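Local coordinates for probable transcriptional regulator (Pseudomonas aeruginosa, PDB 2ESN), which probably binds DNA through an N-terminal winged helix-turn-helix domain and adjusts transcription in response to a small-molecule effector, as LysR-type regulators do, at residues C[24-27]-C[28-31]; C[35-38]-C[39-42]; C[196-200]-C[201-205]; C[211-215]-C[216-220]. All blocks are in the same frame, centred on the assembly; numbering follows the deposited sequence.

The four contacts come in series along the chain and form two clusters, one in each of the two family regions of a LysR-type regulator, helix-turn-helix and substrate-binding. Contacts 1 and 2 lie in the helix-turn-helix region with centres 10 Å apart, at the starts of the successive helices 27-34 and 38-52, and they touch where F41 packs on V27, A30 and A31. Contacts 3 and 4 lie in the substrate-binding region with centres 14 Å apart; V205 on strand 202-206 meets G214 and D217, while Y198 meets I216 and L220 of helix 215-221. Nearest atoms of the two clusters are about 52 Å apart, consistent with an elongated chain that separates probable DNA binding from effector sensing.

Contact 1. Residues C[24-27]-C[28-31]; sequences HRNV and GTAA
N26 caps helix 27-34 by offering its side-chain oxygen to T29. T29 N donates to N26 OD1 over 2.9 Å, nearly straight at 171° and lying in the plane of the amide carbonyl. The same oxygen takes a second bond, 3.1 Å long, from T29 OG1, which reaches it tilted 20° from that plane. Two donors of one residue therefore grip OD1. The amide can reach them because CG of N26 stands anti to its own backbone N (chi1 172°), while ND2 makes a weak bond to the carbonyl of N62. Behind this cap the i to i+4 backbone bonds of the helix begin: A30 N bonds to N26 O at 3.2 Å, and A31 N to V27 O at 2.9 Å. Further out, the H24 imidazole lies flat against the first turn. One of its faces is covered by T29 O, centred 3.8 Å above the plane, and its CD2 lies 3.7 Å from A30 CA. The V27 side chain packs outward, on L21 and M64. R25, with positive phi, breaks helix 15-24 just ahead of the cap. This is an asparagine N-cap, here opening the first helix of the helix-turn-helix in a LysR-type DNA-binding domain.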
ATOM      1  N   HIS C  24       1.256  41.939   1.513  1.00 40.58           N
ATOM      2  CA  HIS C  24       1.850  43.249   1.257  1.00 40.87           C
ATOM      3  C   HIS C  24       1.450  44.259   2.285  1.00 40.02           C
ATOM      4  O   HIS C  24       2.225  45.129   2.551  1.00 39.94           O
ATOM      5  CB  HIS C  24       1.504  43.783  -0.129  1.00 39.25           C
ATOM      6  CG  HIS C  24       2.134  42.998  -1.230  1.00 42.83           C
ATOM      7  ND1 HIS C  24       3.439  43.204  -1.630  1.00 45.26           N
ATOM      8  CD2 HIS C  24       1.671  41.953  -1.967  1.00 44.49           C
ATOM      9  CE1 HIS C  24       3.729  42.355  -2.606  1.00 48.81           C
ATOM     10  NE2 HIS C  24       2.672  41.593  -2.837  1.00 45.10           N
ATOM     11  N   ARG C  25       0.242  44.128   2.858  1.00 39.30           N
ATOM     12  CA  ARG C  25      -0.368  45.116   3.769  1.00 38.89           C
ATOM     13  C   ARG C  25      -0.424  46.558   3.240  1.00 37.46           C
ATOM     14  O   ARG C  25      -0.506  47.509   4.001  1.00 37.46           O
ATOM     15  CB  ARG C  25       0.216  45.018   5.201  1.00 40.37           C
ATOM     16  CG  ARG C  25      -0.595  44.018   6.108  1.00 43.79           C
ATOM     17  CD  ARG C  25       0.173  42.810   6.201  1.00 45.64           C
ATOM     18  NE  ARG C  25      -0.337  41.667   6.976  1.00 44.48           N
ATOM     19  CZ  ARG C  25      -0.455  41.576   8.299  1.00 43.17           C
ATOM     20  NH1 ARG C  25      -0.322  42.621   9.094  1.00 40.52           N
ATOM     21  NH2 ARG C  25      -0.761  40.412   8.834  1.00 43.34           N
ATOM     22  N   ASN C  26      -0.434  46.680   1.925  1.00 36.59           N
ATOM     23  CA  ASN C  26      -0.407  47.933   1.219  1.00 37.68           C
ATOM     24  C   ASN C  26      -1.086  47.683  -0.137  1.00 37.31           C
ATOM     25  O   ASN C  26      -0.749  46.710  -0.832  1.00 37.84           O
ATOM     26  CB  ASN C  26       1.074  48.356   1.037  1.00 39.22           C
ATOM     27  CG  ASN C  26       1.224  49.550   0.141  1.00 40.24           C
ATOM     28  OD1 ASN C  26       1.457  49.391  -1.019  1.00 43.59           O
ATOM     29  ND2 ASN C  26       1.015  50.740   0.670  1.00 44.45           N
ATOM     30  N   VAL C  27      -2.044  48.530  -0.503  1.00 36.95           N
ATOM     31  CA  VAL C  27      -2.808  48.318  -1.730  1.00 38.47           C
ATOM     32  C   VAL C  27      -2.034  48.568  -2.995  1.00 38.72           C
ATOM     33  O   VAL C  27      -2.271  47.903  -4.000  1.00 39.36           O
ATOM     34  CB  VAL C  27      -4.231  49.059  -1.783  1.00 38.60           C
ATOM     35  CG1 VAL C  27      -5.113  48.625  -0.613  1.00 36.81           C
ATOM     36  CG2 VAL C  27      -4.098  50.558  -1.810  1.00 41.53           C
ATOM     37  N   GLY C  28      -1.103  49.517  -2.970  1.00 38.37           N
ATOM     38  CA  GLY C  28      -0.305  49.753  -4.168  1.00 37.21           C
ATOM     39  C   GLY C  28       0.582  48.603  -4.550  1.00 36.26           C
ATOM     40  O   GLY C  28       0.607  48.183  -5.714  1.00 36.43           O
ATOM     41  N   THR C  29       1.304  48.046  -3.608  1.00 35.29           N
ATOM     42  CA  THR C  29       2.070  46.850  -4.000  1.00 37.16           C
ATOM     43  C   THR C  29       1.292  45.549  -4.221  1.00 37.75           C
ATOM     44  O   THR C  29       1.751  44.658  -4.943  1.00 37.13           O
ATOM     45  CB  THR C  29       3.218  46.579  -3.093  1.00 37.22           C
ATOM     46  OG1 THR C  29       2.772  46.617  -1.723  1.00 39.74           O
ATOM     47  CG2 THR C  29       4.349  47.685  -3.363  1.00 37.02           C
ATOM     48  N   ALA C  30       0.131  45.401  -3.568  1.00 39.27           N
ATOM     49  CA  ALA C  30      -0.682  44.204  -3.806  1.00 37.71           C
ATOM     50  C   ALA C  30      -1.195  44.323  -5.236  1.00 38.78           C
ATOM     51  O   ALA C  30      -1.147  43.348  -5.989  1.00 39.49           O
ATOM     52  CB  ALA C  30      -1.871  44.130  -2.784  1.00 37.56           C
ATOM     53  N   ALA C  31      -1.676  45.502  -5.607  1.00 38.73           N
ATOM     54  CA  ALA C  31      -2.209  45.738  -6.936  1.00 40.99           C
ATOM     55  C   ALA C  31      -1.148  45.484  -8.015  1.00 43.03           C
ATOM     56  O   ALA C  31      -1.373  44.688  -8.919  1.00 42.69           O
ATOM     57  CB  ALA C  31      -2.759  47.151  -7.054  1.00 41.14           C
TER

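Contact 2. Residues C[35-38]-C[39-42]; sequences AISA and SAFS
I36 and F41 make the close-packed side of this turn, S37 and its serine neighbours the solvent side. On the packed side, I36 CD1 comes to the edge of the F41 ring, near its plane, 3.8 Å from F41 CD1. It lies equally near the backbone, 3.8 Å from F41 CA. A chi1 of 67° places CG1 of I36 between its backbone N and carbonyl carbon, from where the extended end of the chain runs along the first helical turn. Closer to the backbone, I36 CB rests 4.1 Å from A40 CB. Since I36 immediately precedes the N-cap residue S37 and F41 is the fourth residue after it, the pair meets the definition of a hydrophobic staple. It stands at the start of helix 38-52, by topology the probable recognition helix of the helix-turn-helix, just after a Schellman motif at A35 has ended helix 27-34. From the staple the F41 ring continues into the core, among V17, L21, V27, A30, A31 and L34, whereas I36 also packs on R8 of the second subunit. The backbone bonds of the first turn join F41 N to S37 O and S42 N to A38 O, both at 3.0 Å. On the open side, S37 OG accepts from A40 N at 3.2 Å with an angle of 149° at the hydrogen. S39 OG stays 3.9 Å from S37 OG, and A38, S39 and S42 are exposed.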
ATOM      1  N   ALA C  35      -1.119  43.023 -11.146  1.00 48.69           N
ATOM      2  CA  ALA C  35      -1.121  43.710 -12.467  1.00 49.11           C
ATOM      3  C   ALA C  35      -2.485  44.235 -12.722  1.00 48.72           C
ATOM      4  O   ALA C  35      -3.047  44.016 -13.801  1.00 50.99           O
ATOM      5  CB  ALA C  35      -0.661  42.786 -13.614  1.00 47.57           C
ATOM      6  N   ILE C  36      -3.062  44.873 -11.705  1.00 48.00           N
ATOM      7  CA  ILE C  36      -4.354  45.548 -11.888  1.00 46.53           C
ATOM      8  C   ILE C  36      -4.276  46.951 -11.373  1.00 46.46           C
ATOM      9  O   ILE C  36      -3.512  47.232 -10.452  1.00 45.39           O
ATOM     10  CB  ILE C  36      -5.562  44.792 -11.201  1.00 47.37           C
ATOM     11  CG1 ILE C  36      -5.456  44.815  -9.650  1.00 45.18           C
ATOM     12  CG2 ILE C  36      -5.674  43.390 -11.755  1.00 46.99           C
ATOM     13  CD1 ILE C  36      -6.517  43.977  -8.942  1.00 44.50           C
ATOM     14  N   SER C  37      -5.061  47.831 -11.983  1.00 47.25           N
ATOM     15  CA  SER C  37      -5.112  49.216 -11.577  1.00 48.12           C
ATOM     16  C   SER C  37      -5.553  49.388 -10.123  1.00 49.09           C
ATOM     17  O   SER C  37      -6.042  48.453  -9.453  1.00 49.01           O
ATOM     18  CB  SER C  37      -6.023  50.006 -12.511  1.00 48.26           C
ATOM     19  OG  SER C  37      -7.382  49.831 -12.185  1.00 47.83           O
ATOM     20  N   ALA C  38      -5.372  50.603  -9.633  1.00 49.06           N
ATOM     21  CA  ALA C  38      -5.622  50.909  -8.238  1.00 49.15           C
ATOM     22  C   ALA C  38      -7.099  50.820  -7.968  1.00 49.27           C
ATOM     23  O   ALA C  38      -7.489  50.292  -6.944  1.00 50.31           O
ATOM     24  CB  ALA C  38      -5.123  52.305  -7.893  1.00 49.55           C
ATOM     25  N   SER C  39      -7.904  51.322  -8.898  1.00 49.35           N
ATOM     26  CA  SER C  39      -9.336  51.387  -8.720  1.00 49.17           C
ATOM     27  C   SER C  39      -9.955  49.996  -8.891  1.00 47.90           C
ATOM     28  O   SER C  39     -10.966  49.680  -8.232  1.00 48.23           O
ATOM     29  CB  SER C  39      -9.959  52.460  -9.620  1.00 49.95           C
ATOM     30  OG  SER C  39     -10.400  51.970 -10.875  1.00 52.05           O
ATOM     31  N   ALA C  40      -9.303  49.160  -9.709  1.00 45.33           N
ATOM     32  CA  ALA C  40      -9.731  47.786  -9.918  1.00 42.55           C
ATOM     33  C   ALA C  40      -9.512  47.016  -8.626  1.00 40.89           C
ATOM     34  O   ALA C  40     -10.406  46.257  -8.204  1.00 39.54           O
ATOM     35  CB  ALA C  40      -8.973  47.125 -11.057  1.00 41.96           C
ATOM     36  N   PHE C  41      -8.325  47.194  -8.036  1.00 38.76           N
ATOM     37  CA  PHE C  41      -8.002  46.645  -6.741  1.00 37.88           C
ATOM     38  C   PHE C  41      -9.001  47.064  -5.672  1.00 38.42           C
ATOM     39  O   PHE C  41      -9.411  46.279  -4.819  1.00 36.49           O
ATOM     40  CB  PHE C  41      -6.591  47.032  -6.262  1.00 37.68           C
ATOM     41  CG  PHE C  41      -6.097  46.154  -5.112  1.00 38.38           C
ATOM     42  CD1 PHE C  41      -5.485  44.913  -5.369  1.00 36.08           C
ATOM     43  CD2 PHE C  41      -6.267  46.553  -3.797  1.00 38.07           C
ATOM     44  CE1 PHE C  41      -5.045  44.068  -4.326  1.00 38.36           C
ATOM     45  CE2 PHE C  41      -5.845  45.726  -2.734  1.00 33.79           C
ATOM     46  CZ  PHE C  41      -5.240  44.485  -2.983  1.00 34.46           C
ATOM     47  N   SER C  42      -9.338  48.337  -5.675  1.00 38.35           N
ATOM     48  CA  SER C  42     -10.124  48.862  -4.575  1.00 39.16           C
ATOM     49  C   SER C  42     -11.581  48.327  -4.715  1.00 38.49           C
ATOM     50  O   SER C  42     -12.227  48.008  -3.719  1.00 38.45           O
ATOM     51  CB  SER C  42     -10.089  50.376  -4.669  1.00 40.23           C
ATOM     52  OG  SER C  42     -10.829  50.972  -3.633  1.00 44.85           O
TER

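Contact 3. Residues C[196-200]-C[201-205]; sequences EGYLA and ERHAV
H203 folds back against Y198 where helix 195-199 turns into strand 202-206, a helix-to-strand connection in the alpha/beta substrate-binding domain, whose family belongs to the periplasmic-binding-protein clan. The imidazole presents its edge to the tyrosine face, with planes at 58° and centroids 4.4 Å apart. Its CE1 stands over the middle of the phenol ring, 3.4 Å from Y198 CZ. Beside it, H203 NE2 donates to Y198 O at 2.9 Å, bent to 136°; ring and carbonyl of one residue thus both contact the imidazole, which limits its rotation. Y198 O also receives a weak bond from E201 N, 3.4 Å long, just past the last turn of the helix.

Further out, Y198 is positioned by its hydroxyl, which bonds to T251 on strand 249-253; chi1 of 178° sets its CG anti to the backbone N. That strand and strand 228-233 both run parallel to strand 202-206. E201, separately, bends at chi2, bringing its carboxylate to a salt bridge with R188. Two waters bridge the turn: one donates to L199 O and E201 O, while the other donates to G197 O at 2.8 Å and to E201 OE2 at 2.6 Å.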
ATOM      1  N   GLU C 196      39.496 -20.706 -14.635  1.00 43.89           N
ATOM      2  CA  GLU C 196      39.479 -21.552 -13.436  1.00 43.75           C
ATOM      3  C   GLU C 196      40.022 -20.778 -12.269  1.00 42.59           C
ATOM      4  O   GLU C 196      39.630 -21.015 -11.115  1.00 43.58           O
ATOM      5  CB  GLU C 196      40.325 -22.869 -13.577  1.00 44.36           C
ATOM      6  CG  GLU C 196      39.756 -23.967 -14.514  1.00 48.44           C
ATOM      7  CD  GLU C 196      40.453 -25.394 -14.406  1.00 48.86           C
ATOM      8  OE1 GLU C 196      40.296 -26.175 -15.386  1.00 53.84           O
ATOM      9  OE2 GLU C 196      41.107 -25.760 -13.366  1.00 54.92           O
ATOM     10  N   GLY C 197      40.981 -19.906 -12.557  1.00 40.60           N
ATOM     11  CA  GLY C 197      41.632 -19.081 -11.519  1.00 39.85           C
ATOM     12  C   GLY C 197      40.546 -18.187 -10.903  1.00 38.58           C
ATOM     13  O   GLY C 197      40.387 -18.152  -9.677  1.00 36.98           O
ATOM     14  N   TYR C 198      39.748 -17.578 -11.784  1.00 36.70           N
ATOM     15  CA  TYR C 198      38.587 -16.817 -11.403  1.00 36.22           C
ATOM     16  C   TYR C 198      37.601 -17.671 -10.641  1.00 36.03           C
ATOM     17  O   TYR C 198      37.090 -17.212  -9.645  1.00 35.22           O
ATOM     18  CB  TYR C 198      37.900 -16.278 -12.650  1.00 36.88           C
ATOM     19  CG  TYR C 198      36.603 -15.484 -12.459  1.00 35.26           C
ATOM     20  CD1 TYR C 198      36.642 -14.097 -12.307  1.00 33.63           C
ATOM     21  CD2 TYR C 198      35.332 -16.114 -12.529  1.00 34.29           C
ATOM     22  CE1 TYR C 198      35.444 -13.327 -12.171  1.00 35.59           C
ATOM     23  CE2 TYR C 198      34.113 -15.345 -12.430  1.00 34.95           C
ATOM     24  CZ  TYR C 198      34.189 -13.948 -12.277  1.00 38.45           C
ATOM     25  OH  TYR C 198      33.064 -13.159 -12.185  1.00 33.32           O
ATOM     26  N   LEU C 199      37.336 -18.903 -11.089  1.00 35.95           N
ATOM     27  CA  LEU C 199      36.310 -19.705 -10.391  1.00 36.63           C
ATOM     28  C   LEU C 199      36.796 -20.346  -9.118  1.00 36.41           C
ATOM     29  O   LEU C 199      35.979 -20.842  -8.340  1.00 35.44           O
ATOM     30  CB  LEU C 199      35.634 -20.750 -11.289  1.00 35.17           C
ATOM     31  CG  LEU C 199      34.948 -20.151 -12.507  1.00 38.31           C
ATOM     32  CD1 LEU C 199      34.587 -21.272 -13.440  1.00 38.76           C
ATOM     33  CD2 LEU C 199      33.693 -19.320 -12.096  1.00 37.79           C
ATOM     34  N   ALA C 200      38.120 -20.308  -8.892  1.00 37.48           N
ATOM     35  CA  ALA C 200      38.717 -20.775  -7.633  1.00 37.19           C
ATOM     36  C   ALA C 200      38.723 -19.735  -6.497  1.00 36.93           C
ATOM     37  O   ALA C 200      39.134 -20.041  -5.362  1.00 37.77           O
ATOM     38  CB  ALA C 200      40.149 -21.271  -7.903  1.00 38.54           C
ATOM     39  N   GLU C 201      38.247 -18.516  -6.763  1.00 36.38           N
ATOM     40  CA  GLU C 201      38.115 -17.525  -5.678  1.00 35.12           C
ATOM     41  C   GLU C 201      36.687 -17.406  -5.149  1.00 35.68           C
ATOM     42  O   GLU C 201      35.767 -17.900  -5.755  1.00 35.35           O
ATOM     43  CB  GLU C 201      38.575 -16.144  -6.153  1.00 34.68           C
ATOM     44  CG  GLU C 201      40.057 -16.031  -6.565  1.00 31.94           C
ATOM     45  CD  GLU C 201      41.025 -16.393  -5.413  1.00 31.25           C
ATOM     46  OE1 GLU C 201      40.750 -16.094  -4.208  1.00 32.20           O
ATOM     47  OE2 GLU C 201      42.064 -17.027  -5.752  1.00 34.55           O
ATOM     48  N   ARG C 202      36.517 -16.770  -3.997  1.00 34.97           N
ATOM     49  CA  ARG C 202      35.204 -16.293  -3.593  1.00 34.07           C
ATOM     50  C   ARG C 202      34.970 -14.887  -4.184  1.00 34.23           C
ATOM     51  O   ARG C 202      35.926 -14.162  -4.565  1.00 32.64           O
ATOM     52  CB  ARG C 202      35.063 -16.347  -2.063  1.00 35.07           C
ATOM     53  CG  ARG C 202      35.167 -17.788  -1.466  1.00 34.42           C
ATOM     54  CD  ARG C 202      35.240 -17.764   0.032  1.00 33.50           C
ATOM     55  NE  ARG C 202      33.902 -17.610   0.593  1.00 30.70           N
ATOM     56  CZ  ARG C 202      33.603 -16.955   1.729  1.00 33.70           C
ATOM     57  NH1 ARG C 202      34.552 -16.338   2.459  1.00 31.18           N
ATOM     58  NH2 ARG C 202      32.313 -16.894   2.146  1.00 31.92           N
ATOM     59  N   HIS C 203      33.700 -14.510  -4.264  1.00 32.19           N
ATOM     60  CA  HIS C 203      33.302 -13.403  -5.086  1.00 30.99           C
ATOM     61  C   HIS C 203      32.408 -12.441  -4.331  1.00 30.06           C
ATOM     62  O   HIS C 203      31.590 -12.865  -3.486  1.00 28.36           O
ATOM     63  CB  HIS C 203      32.609 -13.882  -6.349  1.00 29.57           C
ATOM     64  CG  HIS C 203      33.517 -14.557  -7.308  1.00 31.36           C
ATOM     65  ND1 HIS C 203      34.076 -13.911  -8.381  1.00 30.49           N
ATOM     66  CD2 HIS C 203      33.978 -15.831  -7.353  1.00 31.17           C
ATOM     67  CE1 HIS C 203      34.848 -14.756  -9.045  1.00 31.93           C
ATOM     68  NE2 HIS C 203      34.790 -15.927  -8.447  1.00 32.87           N
ATOM     69  N   ALA C 204      32.589 -11.131  -4.610  1.00 29.68           N
ATOM     70  CA  ALA C 204      31.675 -10.119  -4.085  1.00 29.46           C
ATOM     71  C   ALA C 204      30.711  -9.833  -5.222  1.00 29.67           C
ATOM     72  O   ALA C 204      31.117  -9.759  -6.357  1.00 29.40           O
ATOM     73  CB  ALA C 204      32.407  -8.849  -3.694  1.00 29.73           C
ATOM     74  N   VAL C 205      29.425  -9.663  -4.937  1.00 29.52           N
ATOM     75  CA  VAL C 205      28.460  -9.525  -6.038  1.00 28.30           C
ATOM     76  C   VAL C 205      27.518  -8.375  -5.740  1.00 27.93           C
ATOM     77  O   VAL C 205      27.080  -8.192  -4.603  1.00 27.76           O
ATOM     78  CB  VAL C 205      27.652 -10.865  -6.214  1.00 28.85           C
ATOM     79  CG1 VAL C 205      26.537 -10.698  -7.185  1.00 31.24           C
ATOM     80  CG2 VAL C 205      28.616 -11.976  -6.704  1.00 28.02           C
TER
HETATM   81  O   HOH W   1      42.591 -18.271  -7.967  1.00 38.08           O
HETATM   82  O   HOH W   2      34.134 -18.984  -7.658  1.00 31.92           O

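Contact 4. Residues C[211-215]-C[216-220]; sequences EDSGV and IDRLL
R218 reaches back over S213, G214 and V215, the residues leading into its own helix. Its CB sits 3.5 Å from V215 O. CG continues the chain; the bend at chi3 (-95°), about CG-CD, swings NE back toward S213, where it gives a weak bond to S213 OG at 3.1 Å. Beyond it the guanidinium has G214 O over the centre of one face. At one tip, NH1 lies 3.3 Å from V215 CA and forms a salt bridge with E159. At the other, NH2 donates to S213 OG at 2.7 Å, the hydroxyl standing 22° out of the guanidinium plane, while E211 CG passes 3.6 Å away. S213 OG thus takes one sound bond, from NH2, and one weak one, from NE.

G214 is the N-cap of helix 215-221, and the side chain of D217, the third residue after it, accepts from the N-cap's own N-H; with glycine at the cap, the reciprocal side-chain bond of a full capping box is absent. D217 OD1 takes the G214 N bond at 2.7 Å and 154° through its anti lone pair, the one turned away from OD2, and OD2 is held in a salt bridge by R227. In the opposite direction G214 O takes the nearly straight bond from R218 N, at 3.2 Å. The surface here is shared with the third subunit, whose T29 packs on S213 and D217 and whose R63 packs on R218.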
ATOM      1  N   GLU C 211      18.233  -8.556  -5.645  1.00 42.62           N
ATOM      2  CA  GLU C 211      18.009  -9.812  -6.343  1.00 42.65           C
ATOM      3  C   GLU C 211      18.854 -10.956  -5.800  1.00 42.88           C
ATOM      4  O   GLU C 211      19.853 -10.712  -5.086  1.00 39.64           O
ATOM      5  CB  GLU C 211      18.188  -9.608  -7.836  1.00 43.91           C
ATOM      6  CG  GLU C 211      19.515  -9.000  -8.340  1.00 47.91           C
ATOM      7  CD  GLU C 211      19.581  -7.455  -8.286  1.00 46.45           C
ATOM      8  OE1 GLU C 211      19.696  -6.786  -9.323  1.00 51.82           O
ATOM      9  OE2 GLU C 211      19.534  -6.908  -7.208  1.00 42.16           O
ATOM     10  N   ASP C 212      18.436 -12.209  -6.078  1.00 42.91           N
ATOM     11  CA  ASP C 212      19.135 -13.385  -5.523  1.00 43.75           C
ATOM     12  C   ASP C 212      20.366 -13.814  -6.338  1.00 44.12           C
ATOM     13  O   ASP C 212      21.050 -14.754  -5.984  1.00 44.65           O
ATOM     14  CB  ASP C 212      18.181 -14.577  -5.245  1.00 44.16           C
ATOM     15  CG  ASP C 212      17.437 -14.463  -3.890  1.00 46.00           C
ATOM     16  OD1 ASP C 212      17.768 -13.604  -3.061  1.00 48.39           O
ATOM     17  OD2 ASP C 212      16.565 -15.291  -3.620  1.00 49.69           O
ATOM     18  N   SER C 213      20.678 -13.095  -7.409  1.00 45.18           N
ATOM     19  CA  SER C 213      21.851 -13.414  -8.198  1.00 45.64           C
ATOM     20  C   SER C 213      22.417 -12.128  -8.771  1.00 46.48           C
ATOM     21  O   SER C 213      21.668 -11.159  -8.867  1.00 47.95           O
ATOM     22  CB  SER C 213      21.421 -14.355  -9.341  1.00 44.22           C
ATOM     23  OG  SER C 213      20.748 -13.586 -10.314  1.00 45.45           O
ATOM     24  N   GLY C 214      23.686 -12.118  -9.214  1.00 46.63           N
ATOM     25  CA  GLY C 214      24.306 -10.953  -9.932  1.00 46.51           C
ATOM     26  C   GLY C 214      24.061 -11.066 -11.442  1.00 47.19           C
ATOM     27  O   GLY C 214      23.663 -12.153 -11.929  1.00 48.68           O
ATOM     28  N   VAL C 215      24.229  -9.975 -12.200  1.00 45.74           N
ATOM     29  CA  VAL C 215      24.012 -10.029 -13.682  1.00 45.54           C
ATOM     30  C   VAL C 215      25.065 -10.976 -14.293  1.00 44.25           C
ATOM     31  O   VAL C 215      24.821 -11.684 -15.264  1.00 44.26           O
ATOM     32  CB  VAL C 215      24.111  -8.624 -14.347  1.00 46.00           C
ATOM     33  CG1 VAL C 215      25.457  -7.915 -13.899  1.00 45.59           C
ATOM     34  CG2 VAL C 215      24.006  -8.743 -15.894  1.00 44.51           C
ATOM     35  N   ILE C 216      26.237 -11.009 -13.679  1.00 43.47           N
ATOM     36  CA  ILE C 216      27.267 -11.967 -14.112  1.00 42.55           C
ATOM     37  C   ILE C 216      26.891 -13.431 -13.841  1.00 42.93           C
ATOM     38  O   ILE C 216      27.333 -14.329 -14.548  1.00 43.28           O
ATOM     39  CB  ILE C 216      28.631 -11.598 -13.475  1.00 41.96           C
ATOM     40  CG1 ILE C 216      28.929 -10.120 -13.726  1.00 41.26           C
ATOM     41  CG2 ILE C 216      29.759 -12.549 -13.961  1.00 40.62           C
ATOM     42  CD1 ILE C 216      29.178  -9.744 -15.214  1.00 35.61           C
ATOM     43  N   ASP C 217      26.128 -13.681 -12.776  1.00 43.45           N
ATOM     44  CA  ASP C 217      25.744 -15.051 -12.417  1.00 43.86           C
ATOM     45  C   ASP C 217      24.795 -15.600 -13.459  1.00 44.18           C
ATOM     46  O   ASP C 217      24.941 -16.732 -13.899  1.00 43.85           O
ATOM     47  CB  ASP C 217      25.064 -15.101 -11.047  1.00 43.22           C
ATOM     48  CG  ASP C 217      26.007 -14.796  -9.924  1.00 44.35           C
ATOM     49  OD1 ASP C 217      25.701 -13.863  -9.149  1.00 46.86           O
ATOM     50  OD2 ASP C 217      27.088 -15.445  -9.834  1.00 43.17           O
ATOM     51  N   ARG C 218      23.794 -14.795 -13.783  1.00 46.09           N
ATOM     52  CA  ARG C 218      22.899 -15.022 -14.921  1.00 48.29           C
ATOM     53  C   ARG C 218      23.742 -15.366 -16.156  1.00 48.18           C
ATOM     54  O   ARG C 218      23.640 -16.486 -16.666  1.00 48.01           O
ATOM     55  CB  ARG C 218      22.032 -13.771 -15.142  1.00 48.40           C
ATOM     56  CG  ARG C 218      20.548 -13.880 -14.654  1.00 52.36           C
ATOM     57  CD  ARG C 218      19.863 -12.486 -14.416  1.00 51.79           C
ATOM     58  NE  ARG C 218      20.003 -12.188 -13.003  1.00 61.51           N
ATOM     59  CZ  ARG C 218      20.471 -11.067 -12.435  1.00 60.25           C
ATOM     60  NH1 ARG C 218      20.783  -9.973 -13.136  1.00 58.26           N
ATOM     61  NH2 ARG C 218      20.545 -11.047 -11.107  1.00 57.72           N
ATOM     62  N   LEU C 219      24.593 -14.430 -16.600  1.00 47.53           N
ATOM     63  CA  LEU C 219      25.541 -14.670 -17.701  1.00 48.12           C
ATOM     64  C   LEU C 219      26.379 -15.958 -17.621  1.00 48.41           C
ATOM     65  O   LEU C 219      26.554 -16.645 -18.639  1.00 47.79           O
ATOM     66  CB  LEU C 219      26.475 -13.444 -17.908  1.00 48.03           C
ATOM     67  CG  LEU C 219      27.581 -13.351 -18.990  1.00 48.70           C
ATOM     68  CD1 LEU C 219      28.414 -12.122 -18.822  1.00 49.77           C
ATOM     69  CD2 LEU C 219      28.557 -14.458 -18.884  1.00 53.75           C
ATOM     70  N   LEU C 220      26.952 -16.267 -16.443  1.00 49.05           N
ATOM     71  CA  LEU C 220      27.902 -17.387 -16.308  1.00 48.62           C
ATOM     72  C   LEU C 220      27.152 -18.707 -16.382  1.00 51.10           C
ATOM     73  O   LEU C 220      27.657 -19.687 -16.925  1.00 51.04           O
ATOM     74  CB  LEU C 220      28.649 -17.343 -14.969  1.00 48.08           C
ATOM     75  CG  LEU C 220      29.883 -16.430 -14.819  1.00 45.89           C
ATOM     76  CD1 LEU C 220      30.347 -16.433 -13.370  1.00 42.17           C
ATOM     77  CD2 LEU C 220      30.981 -16.942 -15.742  1.00 41.17           C
TER